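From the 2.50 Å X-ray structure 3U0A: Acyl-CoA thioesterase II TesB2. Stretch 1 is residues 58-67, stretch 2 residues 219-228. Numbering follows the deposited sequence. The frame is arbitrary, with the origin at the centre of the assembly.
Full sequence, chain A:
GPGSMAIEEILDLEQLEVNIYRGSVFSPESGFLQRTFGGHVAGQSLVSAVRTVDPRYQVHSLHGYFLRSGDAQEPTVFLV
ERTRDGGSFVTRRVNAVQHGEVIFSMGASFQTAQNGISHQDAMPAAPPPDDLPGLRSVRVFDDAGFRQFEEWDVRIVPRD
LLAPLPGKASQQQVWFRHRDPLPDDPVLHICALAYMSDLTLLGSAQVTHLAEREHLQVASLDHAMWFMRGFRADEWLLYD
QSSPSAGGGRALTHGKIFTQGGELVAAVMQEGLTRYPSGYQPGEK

Stretch 1, residues 58-67: QVHSLHGYFL
Stretch 2, residues 219-228: ASLDHAMWFM

Strand 58-66 and strand 222-227 run antiparallel at 162°; the two stretches bury 774 Å², both sides summed. Backbones are extended, phi mostly -120° to -160° with psi 120° to 170°; V59 (-61/146), H60 (-141/-18), F66 (-82/103), D222 (-153/-177) and F227 (-106/102) depart from this, as does L221 (-94/-40), just before the second strand. The register pairs S61 with W226, L62 with M225, H63 with A224, G64 with H223 and Y65 with D222, CA atoms 5.4-5.6 Å apart at L62-M225 and G64-H223, 4.2-4.4 Å at the others.

Each wide pair carries two hydrogen bonds: L62 N to M225 O 3.0 Å and M225 N to L62 O 2.8 Å; G64 N to H223 O 2.9 Å and H223 N to G64 O 3.1 Å. F227 N to H60 O (2.8 Å) and F66 N to L221 O (2.9 Å) extend the ladder. A water donates to F66 O and L221 O, each 2.9 Å away.

F66, F227 and L62 are the most covered. L62 (p, p) sets CD1 4.1 Å from M225 CB and 3.6 Å from H223 NE2; its CD2 meets the F227 ring edge at CE2, 3.8 Å. F227 (m, chi2 -69°) points toward stretch 1, CD2 4.2 Å from V59 CG1. M225 (m, t, t) leads its end away. The H223 ring (p, chi2 -167°) lies beside bare G64. F66 (m, chi2 -86°) points its edge at the H223 face, centroids 5.3 Å apart, and takes S220 CB over its own face.

On the other face, small residues accommodate large ones: S61 (p) CB sits 3.6 Å from W226 CD1, A224 CB 3.9 Å from H63 CD2. H63, Y65 and W226 are m; D222 (p) brings CB 3.7 Å from Y65 CD1. Buried S61 OG, D222 OD1 and OD2, H223 ND1 and W226 NE1 are hydrogen-bonded elsewhere in the structure.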

ATOM      1  N   GLN A  58     -16.502  -4.869  -8.659  1.00 42.83           N
ATOM      2  CA  GLN A  58     -15.278  -4.776  -9.447  1.00 42.42           C
ATOM      3  C   GLN A  58     -14.134  -4.444  -8.524  1.00 41.62           C
ATOM      4  O   GLN A  58     -14.308  -3.682  -7.600  1.00 41.47           O
ATOM      5  CB  GLN A  58     -15.411  -3.726 -10.566  1.00 42.87           C
ATOM      6  CG  GLN A  58     -16.539  -4.024 -11.563  1.00 43.83           C
ATOM      7  CD  GLN A  58     -16.137  -5.031 -12.666  1.00 44.04           C
ATOM      8  OE1 GLN A  58     -15.449  -4.641 -13.637  1.00 44.10           O
ATOM      9  NE2 GLN A  58     -16.571  -6.350 -12.530  1.00 44.22           N
ATOM     10  N   VAL A  59     -12.972  -5.009  -8.809  1.00 41.21           N
ATOM     11  CA  VAL A  59     -11.801  -4.822  -7.986  1.00 40.56           C
ATOM     12  C   VAL A  59     -11.383  -3.361  -7.897  1.00 40.41           C
ATOM     13  O   VAL A  59     -11.543  -2.610  -8.837  1.00 40.73           O
ATOM     14  CB  VAL A  59     -10.608  -5.676  -8.507  1.00 40.32           C
ATOM     15  CG1 VAL A  59     -10.105  -5.148  -9.857  1.00 40.55           C
ATOM     16  CG2 VAL A  59      -9.508  -5.777  -7.441  1.00 39.77           C
ATOM     17  N   HIS A  60     -10.865  -2.974  -6.741  1.00 40.00           N
ATOM     18  CA  HIS A  60     -10.391  -1.611  -6.522  1.00 39.85           C
ATOM     19  C   HIS A  60      -9.120  -1.500  -5.715  1.00 39.39           C
ATOM     20  O   HIS A  60      -8.505  -0.415  -5.704  1.00 39.30           O
ATOM     21  CB  HIS A  60     -11.491  -0.756  -5.854  1.00 40.10           C
ATOM     22  CG  HIS A  60     -11.810  -1.162  -4.450  1.00 39.97           C
ATOM     23  ND1 HIS A  60     -11.092  -0.751  -3.403  1.00 39.64           N
ATOM     24  CD2 HIS A  60     -12.824  -1.962  -3.946  1.00 40.24           C
ATOM     25  CE1 HIS A  60     -11.616  -1.256  -2.280  1.00 39.70           C
ATOM     26  NE2 HIS A  60     -12.677  -2.011  -2.618  1.00 40.06           N
ATOM     27  N   SER A  61      -8.756  -2.551  -4.974  1.00 39.17           N
ATOM     28  CA  SER A  61      -7.464  -2.550  -4.302  1.00 38.86           C
ATOM     29  C   SER A  61      -6.924  -3.943  -4.118  1.00 38.75           C
ATOM     30  O   SER A  61      -7.649  -4.888  -4.261  1.00 38.87           O
ATOM     31  CB  SER A  61      -7.490  -1.776  -2.987  1.00 38.77           C
ATOM     32  OG  SER A  61      -8.230  -2.436  -2.001  1.00 38.82           O
ATOM     33  N   LEU A  62      -5.622  -4.052  -3.893  1.00 38.61           N
ATOM     34  CA  LEU A  62      -4.998  -5.313  -3.568  1.00 38.56           C
ATOM     35  C   LEU A  62      -3.706  -5.030  -2.909  1.00 38.50           C
ATOM     36  O   LEU A  62      -3.116  -3.960  -3.111  1.00 38.52           O
ATOM     37  CB  LEU A  62      -4.785  -6.213  -4.783  1.00 38.68           C
ATOM     38  CG  LEU A  62      -3.877  -5.758  -5.913  1.00 38.81           C
ATOM     39  CD1 LEU A  62      -2.430  -5.804  -5.460  1.00 38.80           C
ATOM     40  CD2 LEU A  62      -4.107  -6.603  -7.163  1.00 39.04           C
ATOM     41  N   HIS A  63      -3.295  -5.968  -2.061  1.00 38.50           N
ATOM     42  CA  HIS A  63      -2.058  -5.871  -1.313  1.00 38.58           C
ATOM     43  C   HIS A  63      -1.518  -7.275  -1.331  1.00 38.68           C
ATOM     44  O   HIS A  63      -2.256  -8.198  -1.158  1.00 38.65           O
ATOM     45  CB  HIS A  63      -2.280  -5.443   0.139  1.00 38.60           C
ATOM     46  CG  HIS A  63      -3.121  -4.160   0.353  1.00 38.54           C
ATOM     47  ND1 HIS A  63      -4.470  -4.133   0.217  1.00 38.49           N
ATOM     48  CD2 HIS A  63      -2.757  -2.867   0.814  1.00 38.59           C
ATOM     49  CE1 HIS A  63      -4.940  -2.880   0.497  1.00 38.52           C
ATOM     50  NE2 HIS A  63      -3.897  -2.114   0.879  1.00 38.55           N
ATOM     51  N   GLY A  64      -0.233  -7.479  -1.558  1.00 38.88           N
ATOM     52  CA  GLY A  64       0.337  -8.801  -1.346  1.00 39.06           C
ATOM     53  C   GLY A  64       1.809  -8.842  -1.020  1.00 39.41           C
ATOM     54  O   GLY A  64       2.523  -7.904  -1.206  1.00 39.55           O
ATOM     55  N   TYR A  65       2.254  -9.988  -0.566  1.00 39.63           N
ATOM     56  CA  TYR A  65       3.591 -10.186  -0.099  1.00 40.09           C
ATOM     57  C   TYR A  65       4.273 -11.313  -0.908  1.00 40.38           C
ATOM     58  O   TYR A  65       3.787 -12.439  -0.966  1.00 40.31           O
ATOM     59  CB  TYR A  65       3.531 -10.575   1.372  1.00 40.25           C
ATOM     60  CG  TYR A  65       3.573  -9.443   2.381  1.00 40.32           C
ATOM     61  CD1 TYR A  65       4.542  -8.442   2.302  1.00 40.59           C
ATOM     62  CD2 TYR A  65       2.689  -9.419   3.465  1.00 40.21           C
ATOM     63  CE1 TYR A  65       4.602  -7.423   3.239  1.00 40.72           C
ATOM     64  CE2 TYR A  65       2.744  -8.416   4.417  1.00 40.35           C
ATOM     65  CZ  TYR A  65       3.707  -7.405   4.313  1.00 40.60           C
ATOM     66  OH  TYR A  65       3.754  -6.376   5.259  1.00 40.79           O
ATOM     67  N   PHE A  66       5.417 -10.996  -1.514  1.00 40.78           N
ATOM     68  CA  PHE A  66       6.207 -11.980  -2.250  1.00 41.20           C
ATOM     69  C   PHE A  66       7.061 -12.756  -1.261  1.00 41.71           C
ATOM     70  O   PHE A  66       8.054 -12.257  -0.738  1.00 42.19           O
ATOM     71  CB  PHE A  66       7.088 -11.287  -3.266  1.00 41.54           C
ATOM     72  CG  PHE A  66       6.326 -10.590  -4.347  1.00 41.17           C
ATOM     73  CD1 PHE A  66       5.931 -11.287  -5.482  1.00 41.15           C
ATOM     74  CD2 PHE A  66       6.005  -9.261  -4.233  1.00 40.93           C
ATOM     75  CE1 PHE A  66       5.250 -10.683  -6.493  1.00 40.94           C
ATOM     76  CE2 PHE A  66       5.311  -8.641  -5.242  1.00 40.68           C
ATOM     77  CZ  PHE A  66       4.943  -9.352  -6.384  1.00 40.71           C
ATOM     78  N   LEU A  67       6.634 -13.971  -0.969  1.00 41.66           N
ATOM     79  CA  LEU A  67       7.231 -14.701   0.115  1.00 42.13           C
ATOM     80  C   LEU A  67       8.448 -15.489  -0.371  1.00 42.83           C
ATOM     81  O   LEU A  67       9.482 -15.471   0.265  1.00 43.49           O
ATOM     82  CB  LEU A  67       6.184 -15.596   0.793  1.00 41.82           C
ATOM     83  CG  LEU A  67       4.958 -14.921   1.433  1.00 41.27           C
ATOM     84  CD1 LEU A  67       4.103 -15.967   2.089  1.00 41.18           C
ATOM     85  CD2 LEU A  67       5.344 -13.867   2.435  1.00 41.45           C
ATOM     86  N   ALA A 219      15.113  -7.867  -4.984  1.00 65.92           N
ATOM     87  CA  ALA A 219      13.906  -8.692  -4.953  1.00 67.21           C
ATOM     88  C   ALA A 219      12.704  -7.790  -4.750  1.00 65.53           C
ATOM     89  O   ALA A 219      12.843  -6.674  -4.299  1.00 63.07           O
ATOM     90  CB  ALA A 219      13.979  -9.725  -3.835  1.00 67.26           C
ATOM     91  N   SER A 220      11.534  -8.275  -5.140  1.00 41.36           N
ATOM     92  CA  SER A 220      10.272  -7.640  -4.809  1.00 41.19           C
ATOM     93  C   SER A 220       9.830  -8.215  -3.466  1.00 41.23           C
ATOM     94  O   SER A 220       9.753  -9.417  -3.311  1.00 41.29           O
ATOM     95  CB  SER A 220       9.207  -7.898  -5.913  1.00 41.00           C
ATOM     96  OG  SER A 220       9.519  -7.278  -7.126  1.00 40.97           O
ATOM     97  N   LEU A 221       9.542  -7.363  -2.508  1.00 41.25           N
ATOM     98  CA  LEU A 221       9.009  -7.795  -1.208  1.00 41.28           C
ATOM     99  C   LEU A 221       7.461  -7.764  -1.162  1.00 41.08           C
ATOM    100  O   LEU A 221       6.805  -8.650  -0.609  1.00 41.09           O
ATOM    101  CB  LEU A 221       9.594  -6.898  -0.117  1.00 41.46           C
ATOM    102  CG  LEU A 221      11.114  -6.874  -0.022  1.00 41.77           C
ATOM    103  CD1 LEU A 221      11.581  -5.867   1.018  1.00 42.01           C
ATOM    104  CD2 LEU A 221      11.638  -8.261   0.331  1.00 41.95           C
ATOM    105  N   ASP A 222       6.892  -6.727  -1.748  1.00 40.98           N
ATOM    106  CA  ASP A 222       5.461  -6.570  -1.744  1.00 40.87           C
ATOM    107  C   ASP A 222       4.943  -5.770  -2.930  1.00 40.84           C
ATOM    108  O   ASP A 222       5.691  -5.472  -3.847  1.00 40.87           O
ATOM    109  CB  ASP A 222       4.995  -5.980  -0.397  1.00 40.89           C
ATOM    110  CG  ASP A 222       5.212  -4.476  -0.265  1.00 40.96           C
ATOM    111  OD1 ASP A 222       5.396  -3.748  -1.259  1.00 41.00           O
ATOM    112  OD2 ASP A 222       5.134  -4.029   0.885  1.00 41.02           O
ATOM    113  N   HIS A 223       3.638  -5.552  -2.942  1.00 40.82           N
ATOM    114  CA  HIS A 223       3.027  -4.500  -3.702  1.00 40.89           C
ATOM    115  C   HIS A 223       1.640  -4.232  -3.145  1.00 40.93           C
ATOM    116  O   HIS A 223       1.016  -5.096  -2.512  1.00 40.89           O
ATOM    117  CB  HIS A 223       3.036  -4.755  -5.241  1.00 40.91           C
ATOM    118  CG  HIS A 223       2.145  -5.900  -5.722  1.00 40.91           C
ATOM    119  ND1 HIS A 223       2.248  -6.396  -6.942  1.00 40.94           N
ATOM    120  CD2 HIS A 223       1.120  -6.609  -5.100  1.00 40.95           C
ATOM    121  CE1 HIS A 223       1.324  -7.378  -7.106  1.00 41.03           C
ATOM    122  NE2 HIS A 223       0.654  -7.505  -5.976  1.00 41.04           N
ATOM    123  N   ALA A 224       1.196  -2.999  -3.361  1.00 41.07           N
ATOM    124  CA  ALA A 224      -0.118  -2.506  -2.959  1.00 41.18           C
ATOM    125  C   ALA A 224      -0.587  -1.666  -4.111  1.00 41.42           C
ATOM    126  O   ALA A 224       0.174  -0.834  -4.596  1.00 41.52           O
ATOM    127  CB  ALA A 224      -0.020  -1.650  -1.686  1.00 41.21           C
ATOM    128  N   MET A 225      -1.828  -1.881  -4.551  1.00 41.58           N
ATOM    129  CA  MET A 225      -2.380  -1.169  -5.731  1.00 41.89           C
ATOM    130  C   MET A 225      -3.821  -0.731  -5.529  1.00 42.20           C
ATOM    131  O   MET A 225      -4.572  -1.348  -4.767  1.00 42.15           O
ATOM    132  CB  MET A 225      -2.304  -2.037  -6.975  1.00 41.90           C
ATOM    133  CG  MET A 225      -0.900  -2.491  -7.331  1.00 41.64           C
ATOM    134  SD  MET A 225      -0.852  -3.545  -8.779  1.00 41.66           S
ATOM    135  CE  MET A 225       0.899  -4.014  -8.732  1.00 41.35           C
ATOM    136  N   TRP A 226      -4.193   0.357  -6.210  1.00 42.57           N
ATOM    137  CA  TRP A 226      -5.538   0.896  -6.120  1.00 42.97           C
ATOM    138  C   TRP A 226      -5.985   1.245  -7.482  1.00 43.40           C
ATOM    139  O   TRP A 226      -5.343   2.027  -8.152  1.00 43.54           O
ATOM    140  CB  TRP A 226      -5.566   2.113  -5.192  1.00 43.10           C
ATOM    141  CG  TRP A 226      -5.192   1.789  -3.744  1.00 42.71           C
ATOM    142  CD1 TRP A 226      -6.036   1.460  -2.703  1.00 42.66           C
ATOM    143  CD2 TRP A 226      -3.872   1.774  -3.156  1.00 42.39           C
ATOM    144  NE1 TRP A 226      -5.346   1.241  -1.551  1.00 42.31           N
ATOM    145  CE2 TRP A 226      -4.045   1.392  -1.760  1.00 42.16           C
ATOM    146  CE3 TRP A 226      -2.600   2.025  -3.625  1.00 42.32           C
ATOM    147  CZ2 TRP A 226      -2.978   1.285  -0.896  1.00 41.90           C
ATOM    148  CZ3 TRP A 226      -1.521   1.902  -2.733  1.00 42.07           C
ATOM    149  CH2 TRP A 226      -1.719   1.550  -1.401  1.00 41.88           C
ATOM    150  N   PHE A 227      -7.088   0.657  -7.913  1.00 43.66           N
ATOM    151  CA  PHE A 227      -7.550   0.777  -9.297  1.00 44.11           C
ATOM    152  C   PHE A 227      -8.733   1.689  -9.307  1.00 44.72           C
ATOM    153  O   PHE A 227      -9.819   1.295  -8.931  1.00 44.93           O
ATOM    154  CB  PHE A 227      -7.902  -0.598  -9.858  1.00 44.07           C
ATOM    155  CG  PHE A 227      -6.805  -1.587  -9.692  1.00 43.50           C
ATOM    156  CD1 PHE A 227      -5.632  -1.455 -10.408  1.00 43.30           C
ATOM    157  CD2 PHE A 227      -6.908  -2.617  -8.787  1.00 43.22           C
ATOM    158  CE1 PHE A 227      -4.595  -2.353 -10.244  1.00 42.84           C
ATOM    159  CE2 PHE A 227      -5.872  -3.514  -8.622  1.00 42.78           C
ATOM    160  CZ  PHE A 227      -4.717  -3.387  -9.354  1.00 42.60           C
ATOM    161  N   MET A 228      -8.506   2.930  -9.709  1.00 45.07           N
ATOM    162  CA  MET A 228      -9.501   3.996  -9.512  1.00 45.69           C
ATOM    163  C   MET A 228     -10.478   4.230 -10.696  1.00 46.45           C
ATOM    164  O   MET A 228     -11.652   4.430 -10.478  1.00 46.94           O
ATOM    165  CB  MET A 228      -8.792   5.315  -9.181  1.00 45.79           C
ATOM    166  CG  MET A 228      -8.230   5.439  -7.776  1.00 45.32           C
ATOM    167  SD  MET A 228      -6.414   5.505  -7.626  1.00 44.78           S
ATOM    168  CE  MET A 228      -5.905   6.565  -8.965  1.00 45.33           C
TER
HETATM  169  O   HOH W   1       7.660 -10.414   1.517  1.00  2.55           O